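Putative exported protein (Aeromonas hydrophila, PDB 3OD9) probably inhibits i-type (invertebrate) lysozymes in the bacterial periplasm and binds metal ions. Local coordinates at residues L11-V16 against L97-G102; D51-P56 against E101-F106. All coordinates share one frame; numbering follows the deposited sequence.

Interaction 1: residues L11-V16 against L97-G102; sequences LPSGQV and LNPQEG. With K (potassium ion), chain D.
The side chain of Q15 reaches across to the N98-P99 peptide. Its CG stands anti to its own carbonyl carbon (chi1 -69°), and beyond CG the chain runs out extended. Q15 OE1 therefore comes to lie almost straight over the flat peptide group, 3.2 Å from N98 C. This is a contact with the face of the peptide, not a hydrogen bond. The bonding of OE1 runs through a water, which donates 2.6 Å to Q15 OE1 and 2.9 Å to L97 O. The same water accepts a 2.6 Å bond from S13 OG, so one water links both segments. NE2 binds a second water only weakly, and that water donates to P99 O. S13 also takes the backbone N of Q15 onto its OG at 3.1 Å (160° at the hydrogen), an ST turn. S13 CB rests on the proline ring, 3.7 Å from P99 CG. On the buried side the side chain of L11 lies roughly perpendicular to that of L97, with L11 CD1 4.0 Å from L97 CD2. L36 of strand 30-37 touches both leucines and Q15. N98 turns its CB away from the 11-16 loop and uses its side chain within its own turn: N98 OD1 accepts from E101 N at 2.8 Å, an Asx motif. The arrangement joins two beta-hairpin turns. L11 to G14 form a type I turn between strands 6-10 and 16-21, and P99-E101 link strands 90-98 and 102-112. The turns meet at one end of the two packed antiparallel sheets.

Interaction 2: residues D51-P56 against E101-F106; sequences DGKVLP and EGLDSF. With K (potassium ion), chain D.
L103 pushes its side chain against the strand of D51, G52 and K53. CG is anti to the backbone N (chi1 -179°), and the CD2 branch makes the contact. L103 CD2 sits 3.6 Å from G52 CA, where no side chain intervenes. L103 CD2 also lies 4.1 Å from K53 CG, and the side chains of K53 and L103 run alongside each other, pointing opposite ways. F95 and V34 touch L103 as well, one from each sheet. K53 lies along the contact in an extended chain that bends only at its end (chi4 -62°). K53 CE comes 3.5 Å from S105 N, a backbone nitrogen that this contact buries and for which no acceptor is found. The ammonium group is near D104, but their charged atoms do not touch. D51 points its CB toward the other strand, and its carboxylate meets that strand through water. One water donates to D51 OD2 at 2.7 Å and accepts from L103 N at 2.9 Å. A second donates to D51 OD2 and, at 2.9 Å, to L103 O. K53 NZ makes a weak bond to this second water, which so joins K53, D51 and L103 O. The first water is also a ligand of the potassium ion. That ion is bound by E101 O at 2.8 Å, by L103 O, and by both carboxylate oxygens of D104; a further water is a distant ligand. No direct hydrogen bond joins the segments. Their strands run in similar directions, 24° apart, and each is the outermost strand of its own sheet in this chain. This is side-chain packing between two four-stranded antiparallel sheets, a beta sandwich, with a potassium site at one end of the seam.

Overall arrangement
Interactions 1 and 2 both join the first antiparallel sheet to the second, and they share E101 and G102. Their centres lie about 12 Å apart. L97 of interaction 1 packs on L103 of interaction 2, so their apolar parts are continuous. Interaction 1 joins hairpin turns farther from the centre of the chain, yet it is mostly buried, with S13 and P99 at its exposed side. There, uncharged side chains and waters meet backbone carbonyls. Interaction 2 joins strands 49-57 and 102-112 nearer the centre but is only partly buried. It pairs a buried leucine with charged side chains, and V54 and P56 beside it touch a second subunit. The potassium ion, held partly by E101 O, lies by the stretch common to both.

Interaction 1: residues L11-V16 against L97-G102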
ATOM      1  N   LEU A  11      -7.496 -13.770 -11.050  1.00 14.06           N
ATOM      2  CA  LEU A  11      -8.797 -13.343 -11.567  1.00 15.10           C
ATOM      3  C   LEU A  11      -9.127 -14.058 -12.876  1.00 15.03           C
ATOM      4  O   LEU A  11      -8.240 -14.565 -13.533  1.00 15.09           O
ATOM      5  CB  LEU A  11      -8.781 -11.831 -11.789  1.00 15.70           C
ATOM      6  CG  LEU A  11      -8.534 -11.038 -10.500  1.00 18.74           C
ATOM      7  CD1 LEU A  11      -8.087  -9.623 -10.770  1.00 24.52           C
ATOM      8  CD2 LEU A  11      -9.757 -11.056  -9.606  1.00 21.80           C
ATOM      9  N   PRO A  12     -10.413 -14.082 -13.263  1.00 14.15           N
ATOM     10  CA  PRO A  12     -10.764 -14.736 -14.532  1.00 15.23           C
ATOM     11  C   PRO A  12      -9.957 -14.205 -15.728  1.00 13.45           C
ATOM     12  O   PRO A  12      -9.668 -14.975 -16.650  1.00 14.85           O
ATOM     13  CB  PRO A  12     -12.243 -14.392 -14.690  1.00 14.71           C
ATOM     14  CG  PRO A  12     -12.739 -14.358 -13.262  1.00 15.39           C
ATOM     15  CD  PRO A  12     -11.609 -13.708 -12.479  1.00 15.38           C
ATOM     16  N   SER A  13      -9.622 -12.920 -15.734  1.00 14.29           N
ATOM     17  CA  SER A  13      -8.857 -12.331 -16.840  1.00 14.72           C
ATOM     18  C   SER A  13      -7.415 -12.835 -16.928  1.00 15.24           C
ATOM     19  O   SER A  13      -6.707 -12.565 -17.918  1.00 17.82           O
ATOM     20  CB  SER A  13      -8.780 -10.819 -16.646  1.00 15.28           C
ATOM     21  OG  SER A  13      -8.038 -10.520 -15.470  1.00 16.40           O
ATOM     22  N   GLY A  14      -6.952 -13.493 -15.871  1.00 15.16           N
ATOM     23  CA  GLY A  14      -5.549 -13.854 -15.762  1.00 15.09           C
ATOM     24  C   GLY A  14      -4.728 -12.876 -14.926  1.00 15.87           C
ATOM     25  O   GLY A  14      -3.614 -13.204 -14.498  1.00 17.10           O
ATOM     26  N   GLN A  15      -5.256 -11.677 -14.682  1.00 14.72           N
ATOM     27  CA  GLN A  15      -4.606 -10.769 -13.743  1.00 13.93           C
ATOM     28  C   GLN A  15      -4.502 -11.439 -12.365  1.00 13.53           C
ATOM     29  O   GLN A  15      -5.297 -12.328 -12.013  1.00 14.98           O
ATOM     30  CB  GLN A  15      -5.357  -9.432 -13.637  1.00 15.07           C
ATOM     31  CG  GLN A  15      -5.264  -8.577 -14.885  1.00 16.62           C
ATOM     32  CD  GLN A  15      -5.859  -7.182 -14.687  1.00 18.45           C
ATOM     33  OE1 GLN A  15      -6.889  -7.021 -14.040  1.00 22.25           O
ATOM     34  NE2 GLN A  15      -5.203  -6.174 -15.234  1.00 20.28           N
ATOM     35  N   VAL A  16      -3.524 -10.999 -11.585  1.00 13.99           N
ATOM     36  CA  VAL A  16      -3.277 -11.577 -10.274  1.00 14.12           C
ATOM     37  C   VAL A  16      -3.329 -10.478  -9.228  1.00 14.94           C
ATOM     38  O   VAL A  16      -2.838  -9.366  -9.450  1.00 14.84           O
ATOM     39  CB  VAL A  16      -1.920 -12.302 -10.232  1.00 16.07           C
ATOM     40  CG1 VAL A  16      -1.564 -12.724  -8.803  1.00 18.20           C
ATOM     41  CG2 VAL A  16      -1.958 -13.517 -11.162  1.00 17.09           C
ATOM     42  N   LEU A  97     -11.186  -4.486 -10.529  1.00 14.56           N
ATOM     43  CA  LEU A  97      -9.852  -4.841 -10.982  1.00 15.28           C
ATOM     44  C   LEU A  97     -10.006  -5.592 -12.290  1.00 15.21           C
ATOM     45  O   LEU A  97     -10.502  -6.713 -12.318  1.00 18.58           O
ATOM     46  CB  LEU A  97      -9.059  -5.653  -9.939  1.00 17.94           C
ATOM     47  CG  LEU A  97      -9.682  -6.224  -8.667  1.00 19.77           C
ATOM     48  CD1 LEU A  97     -10.847  -7.165  -8.980  1.00 18.98           C
ATOM     49  CD2 LEU A  97      -8.639  -6.938  -7.816  1.00 19.04           C
ATOM     50  N   ASN A  98      -9.632  -4.942 -13.384  1.00 14.13           N
ATOM     51  CA  ASN A  98      -9.817  -5.546 -14.692  1.00 13.94           C
ATOM     52  C   ASN A  98      -8.778  -5.016 -15.664  1.00 15.42           C
ATOM     53  O   ASN A  98      -8.088  -4.047 -15.367  1.00 15.34           O
ATOM     54  CB  ASN A  98     -11.256  -5.322 -15.190  1.00 15.61           C
ATOM     55  CG  ASN A  98     -11.588  -3.860 -15.371  1.00 16.66           C
ATOM     56  OD1 ASN A  98     -10.943  -3.170 -16.150  1.00 18.31           O
ATOM     57  ND2 ASN A  98     -12.614  -3.379 -14.662  1.00 19.50           N
ATOM     58  N   PRO A  99      -8.638  -5.671 -16.819  1.00 14.36           N
ATOM     59  CA  PRO A  99      -7.587  -5.259 -17.755  1.00 15.56           C
ATOM     60  C   PRO A  99      -7.773  -3.848 -18.316  1.00 15.37           C
ATOM     61  O   PRO A  99      -6.788  -3.176 -18.640  1.00 17.66           O
ATOM     62  CB  PRO A  99      -7.703  -6.302 -18.870  1.00 17.30           C
ATOM     63  CG  PRO A  99      -8.234  -7.523 -18.152  1.00 18.36           C
ATOM     64  CD  PRO A  99      -9.235  -6.966 -17.193  1.00 16.90           C
ATOM     65  N   GLN A 100      -9.013  -3.385 -18.436  1.00 15.92           N
ATOM     66  CA  GLN A 100      -9.266  -2.079 -19.041  0.51 16.25           C
ATOM     67  C   GLN A 100      -8.933  -0.915 -18.109  1.00 15.85           C
ATOM     68  O   GLN A 100      -8.363   0.098 -18.535  1.00 17.32           O
ATOM     69  CB  GLN A 100     -10.719  -1.989 -19.509  0.51 19.35           C
ATOM     70  CG  GLN A 100     -11.055  -2.895 -20.701  0.51 21.58           C
ATOM     71  CD  GLN A 100     -11.147  -4.396 -20.364  0.51 24.86           C
ATOM     72  OE1 GLN A 100     -11.608  -4.793 -19.281  0.51 26.81           O
ATOM     73  NE2 GLN A 100     -10.737  -5.234 -21.317  0.51 24.16           N
ATOM     74  N   GLU A 101      -9.283  -1.069 -16.844  1.00 15.77           N
ATOM     75  CA  GLU A 101      -9.184   0.040 -15.911  0.55 18.61           C
ATOM     76  C   GLU A 101      -8.134  -0.155 -14.834  1.00 17.19           C
ATOM     77  O   GLU A 101      -7.809   0.771 -14.134  1.00 19.64           O
ATOM     78  CB  GLU A 101     -10.542   0.310 -15.261  0.55 19.40           C
ATOM     79  CG  GLU A 101     -11.616   0.723 -16.249  0.55 21.67           C
ATOM     80  CD  GLU A 101     -12.871   1.258 -15.586  0.55 25.81           C
ATOM     81  OE1 GLU A 101     -12.876   1.457 -14.353  0.55 22.81           O
ATOM     82  OE2 GLU A 101     -13.855   1.493 -16.311  0.55 30.87           O
ATOM     83  N   GLY A 102      -7.584  -1.348 -14.704  1.00 16.30           N
ATOM     84  CA  GLY A 102      -6.698  -1.592 -13.584  1.00 16.26           C
ATOM     85  C   GLY A 102      -7.492  -1.665 -12.285  1.00 15.21           C
ATOM     86  O   GLY A 102      -8.594  -2.232 -12.257  1.00 16.29           O
TER
HETATM   87  K     K D   2      -7.221   2.561 -12.021  0.80 16.74           K
HETATM   88  O   HOH W   1      -8.861  -8.663 -13.801  0.78 18.10           O
HETATM   89  O   HOH W   2      -4.816  -3.187 -16.351  0.99 24.23           O
HETATM   90  O   HOH W   3      -4.879   0.886 -11.653  0.91 16.72           O
HETATM   91  O   HOH W   4      -8.653   3.320 -14.852  0.82 19.99           O

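Interaction 2: residues D51-P56 against E101-F106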
ATOM      1  N   ASP A  51      -0.712  -1.680 -10.074  1.00 14.59           N
ATOM      2  CA  ASP A  51      -1.139  -0.624  -9.145  1.00 14.36           C
ATOM      3  C   ASP A  51      -1.485  -1.259  -7.802  1.00 13.94           C
ATOM      4  O   ASP A  51      -1.645  -2.486  -7.696  1.00 14.81           O
ATOM      5  CB  ASP A  51      -2.353   0.099  -9.747  1.00 15.43           C
ATOM      6  CG  ASP A  51      -2.652   1.461  -9.112  1.00 16.77           C
ATOM      7  OD1 ASP A  51      -1.868   1.986  -8.277  1.00 17.48           O
ATOM      8  OD2 ASP A  51      -3.705   2.027  -9.484  1.00 19.42           O
ATOM      9  N   GLY A  52      -1.599  -0.434  -6.770  1.00 14.08           N
ATOM     10  CA  GLY A  52      -2.007  -0.928  -5.471  1.00 14.31           C
ATOM     11  C   GLY A  52      -2.608   0.166  -4.616  1.00 13.73           C
ATOM     12  O   GLY A  52      -2.448   1.362  -4.899  1.00 15.58           O
ATOM     13  N   LYS A  53      -3.281  -0.243  -3.548  1.00 13.85           N
ATOM     14  CA  LYS A  53      -3.878   0.682  -2.594  1.00 14.49           C
ATOM     15  C   LYS A  53      -3.634   0.186  -1.175  1.00 12.58           C
ATOM     16  O   LYS A  53      -3.580  -1.024  -0.947  1.00 13.51           O
ATOM     17  CB  LYS A  53      -5.380   0.769  -2.827  1.00 14.29           C
ATOM     18  CG  LYS A  53      -5.806   1.412  -4.134  1.00 17.29           C
ATOM     19  CD  LYS A  53      -7.330   1.421  -4.225  1.00 26.12           C
ATOM     20  CE  LYS A  53      -7.831   2.122  -5.475  1.00 30.71           C
ATOM     21  NZ  LYS A  53      -7.425   3.562  -5.504  1.00 34.21           N
ATOM     22  N   VAL A  54      -3.518   1.113  -0.224  1.00 13.48           N
ATOM     23  CA  VAL A  54      -3.433   0.756   1.189  1.00 13.26           C
ATOM     24  C   VAL A  54      -4.665   1.313   1.878  1.00 13.25           C
ATOM     25  O   VAL A  54      -5.012   2.477   1.672  1.00 15.52           O
ATOM     26  CB  VAL A  54      -2.190   1.338   1.875  1.00 13.64           C
ATOM     27  CG1 VAL A  54      -2.060   0.791   3.294  1.00 15.87           C
ATOM     28  CG2 VAL A  54      -0.945   1.008   1.082  1.00 15.92           C
ATOM     29  N   LEU A  55      -5.314   0.483   2.693  1.00 13.31           N
ATOM     30  CA  LEU A  55      -6.554   0.850   3.381  1.00 13.84           C
ATOM     31  C   LEU A  55      -6.464   0.518   4.868  1.00 13.30           C
ATOM     32  O   LEU A  55      -5.763  -0.411   5.256  1.00 14.81           O
ATOM     33  CB  LEU A  55      -7.751   0.107   2.771  1.00 17.59           C
ATOM     34  CG  LEU A  55      -8.138   0.537   1.357  1.00 22.31           C
ATOM     35  CD1 LEU A  55      -7.272  -0.206   0.338  1.00 24.11           C
ATOM     36  CD2 LEU A  55      -9.602   0.325   1.093  1.00 25.93           C
ATOM     37  N   PRO A  56      -7.206   1.252   5.708  1.00 15.77           N
ATOM     38  CA  PRO A  56      -7.280   0.878   7.124  1.00 14.86           C
ATOM     39  C   PRO A  56      -8.125  -0.383   7.310  1.00 16.63           C
ATOM     40  O   PRO A  56      -9.027  -0.671   6.504  1.00 17.57           O
ATOM     41  CB  PRO A  56      -7.982   2.076   7.769  1.00 16.55           C
ATOM     42  CG  PRO A  56      -8.780   2.698   6.661  1.00 17.88           C
ATOM     43  CD  PRO A  56      -8.041   2.419   5.379  1.00 16.79           C
ATOM     44  N   GLU A 101      -9.283  -1.069 -16.844  1.00 15.77           N
ATOM     45  CA  GLU A 101      -9.184   0.040 -15.911  0.55 18.61           C
ATOM     46  C   GLU A 101      -8.134  -0.155 -14.834  1.00 17.19           C
ATOM     47  O   GLU A 101      -7.809   0.771 -14.134  1.00 19.64           O
ATOM     48  CB  GLU A 101     -10.542   0.310 -15.261  0.55 19.40           C
ATOM     49  CG  GLU A 101     -11.616   0.723 -16.249  0.55 21.67           C
ATOM     50  CD  GLU A 101     -12.871   1.258 -15.586  0.55 25.81           C
ATOM     51  OE1 GLU A 101     -12.876   1.457 -14.353  0.55 22.81           O
ATOM     52  OE2 GLU A 101     -13.855   1.493 -16.311  0.55 30.87           O
ATOM     53  N   GLY A 102      -7.584  -1.348 -14.704  1.00 16.30           N
ATOM     54  CA  GLY A 102      -6.698  -1.592 -13.584  1.00 16.26           C
ATOM     55  C   GLY A 102      -7.492  -1.665 -12.285  1.00 15.21           C
ATOM     56  O   GLY A 102      -8.594  -2.232 -12.257  1.00 16.29           O
ATOM     57  N   LEU A 103      -6.927  -1.103 -11.217  1.00 14.83           N
ATOM     58  CA  LEU A 103      -7.476  -1.192  -9.860  1.00 14.26           C
ATOM     59  C   LEU A 103      -8.164   0.096  -9.418  1.00 14.63           C
ATOM     60  O   LEU A 103      -7.571   1.165  -9.516  1.00 18.33           O
ATOM     61  CB  LEU A 103      -6.336  -1.481  -8.877  1.00 14.73           C
ATOM     62  CG  LEU A 103      -6.648  -1.656  -7.392  1.00 15.14           C
ATOM     63  CD1 LEU A 103      -7.527  -2.893  -7.178  1.00 17.08           C
ATOM     64  CD2 LEU A 103      -5.341  -1.784  -6.619  1.00 18.02           C
ATOM     65  N   ASP A 104      -9.392   0.014  -8.923  1.00 16.55           N
ATOM     66  CA  ASP A 104     -10.075   1.195  -8.392  1.00 17.22           C
ATOM     67  C   ASP A 104     -10.951   0.811  -7.214  1.00 16.30           C
ATOM     68  O   ASP A 104     -11.419  -0.316  -7.123  1.00 17.13           O
ATOM     69  CB  ASP A 104     -10.962   1.870  -9.447  1.00 19.37           C
ATOM     70  CG  ASP A 104     -10.170   2.549 -10.535  1.00 20.12           C
ATOM     71  OD1 ASP A 104      -9.622   3.655 -10.297  1.00 23.15           O
ATOM     72  OD2 ASP A 104     -10.080   1.963 -11.641  1.00 20.45           O
ATOM     73  N   SER A 105     -11.178   1.739  -6.296  1.00 21.25           N
ATOM     74  CA  SER A 105     -12.122   1.470  -5.225  0.50 21.20           C
ATOM     75  C   SER A 105     -13.541   1.493  -5.785  1.00 21.29           C
ATOM     76  O   SER A 105     -13.873   2.307  -6.648  1.00 24.63           O
ATOM     77  CB  SER A 105     -11.971   2.478  -4.091  0.50 25.82           C
ATOM     78  OG  SER A 105     -11.906   3.790  -4.604  0.50 28.42           O
ATOM     79  N   PHE A 106     -14.367   0.582  -5.296  1.00 20.04           N
ATOM     80  CA  PHE A 106     -15.751   0.504  -5.732  1.00 19.14           C
ATOM     81  C   PHE A 106     -16.690   0.990  -4.636  1.00 20.62           C
ATOM     82  O   PHE A 106     -17.560   1.822  -4.882  1.00 22.34           O
ATOM     83  CB  PHE A 106     -16.118  -0.926  -6.126  1.00 20.67           C
ATOM     84  CG  PHE A 106     -17.546  -1.079  -6.562  1.00 22.67           C
ATOM     85  CD1 PHE A 106     -17.961  -0.620  -7.803  1.00 25.88           C
ATOM     86  CD2 PHE A 106     -18.476  -1.678  -5.730  1.00 22.82           C
ATOM     87  CE1 PHE A 106     -19.284  -0.754  -8.204  1.00 25.90           C
ATOM     88  CE2 PHE A 106     -19.803  -1.826  -6.130  1.00 24.36           C
ATOM     89  CZ  PHE A 106     -20.206  -1.362  -7.362  1.00 24.43           C
TER
HETATM   90  K     K D   2      -7.221   2.561 -12.021  0.80 16.74           K
HETATM   91  O   HOH W   3      -4.879   0.886 -11.653  0.91 16.72           O
HETATM   92  O   HOH W   5      -6.059   3.400  -8.559  0.92 48.91           O
HETATM   93  O   HOH W   4      -8.653   3.320 -14.852  0.82 19.99           O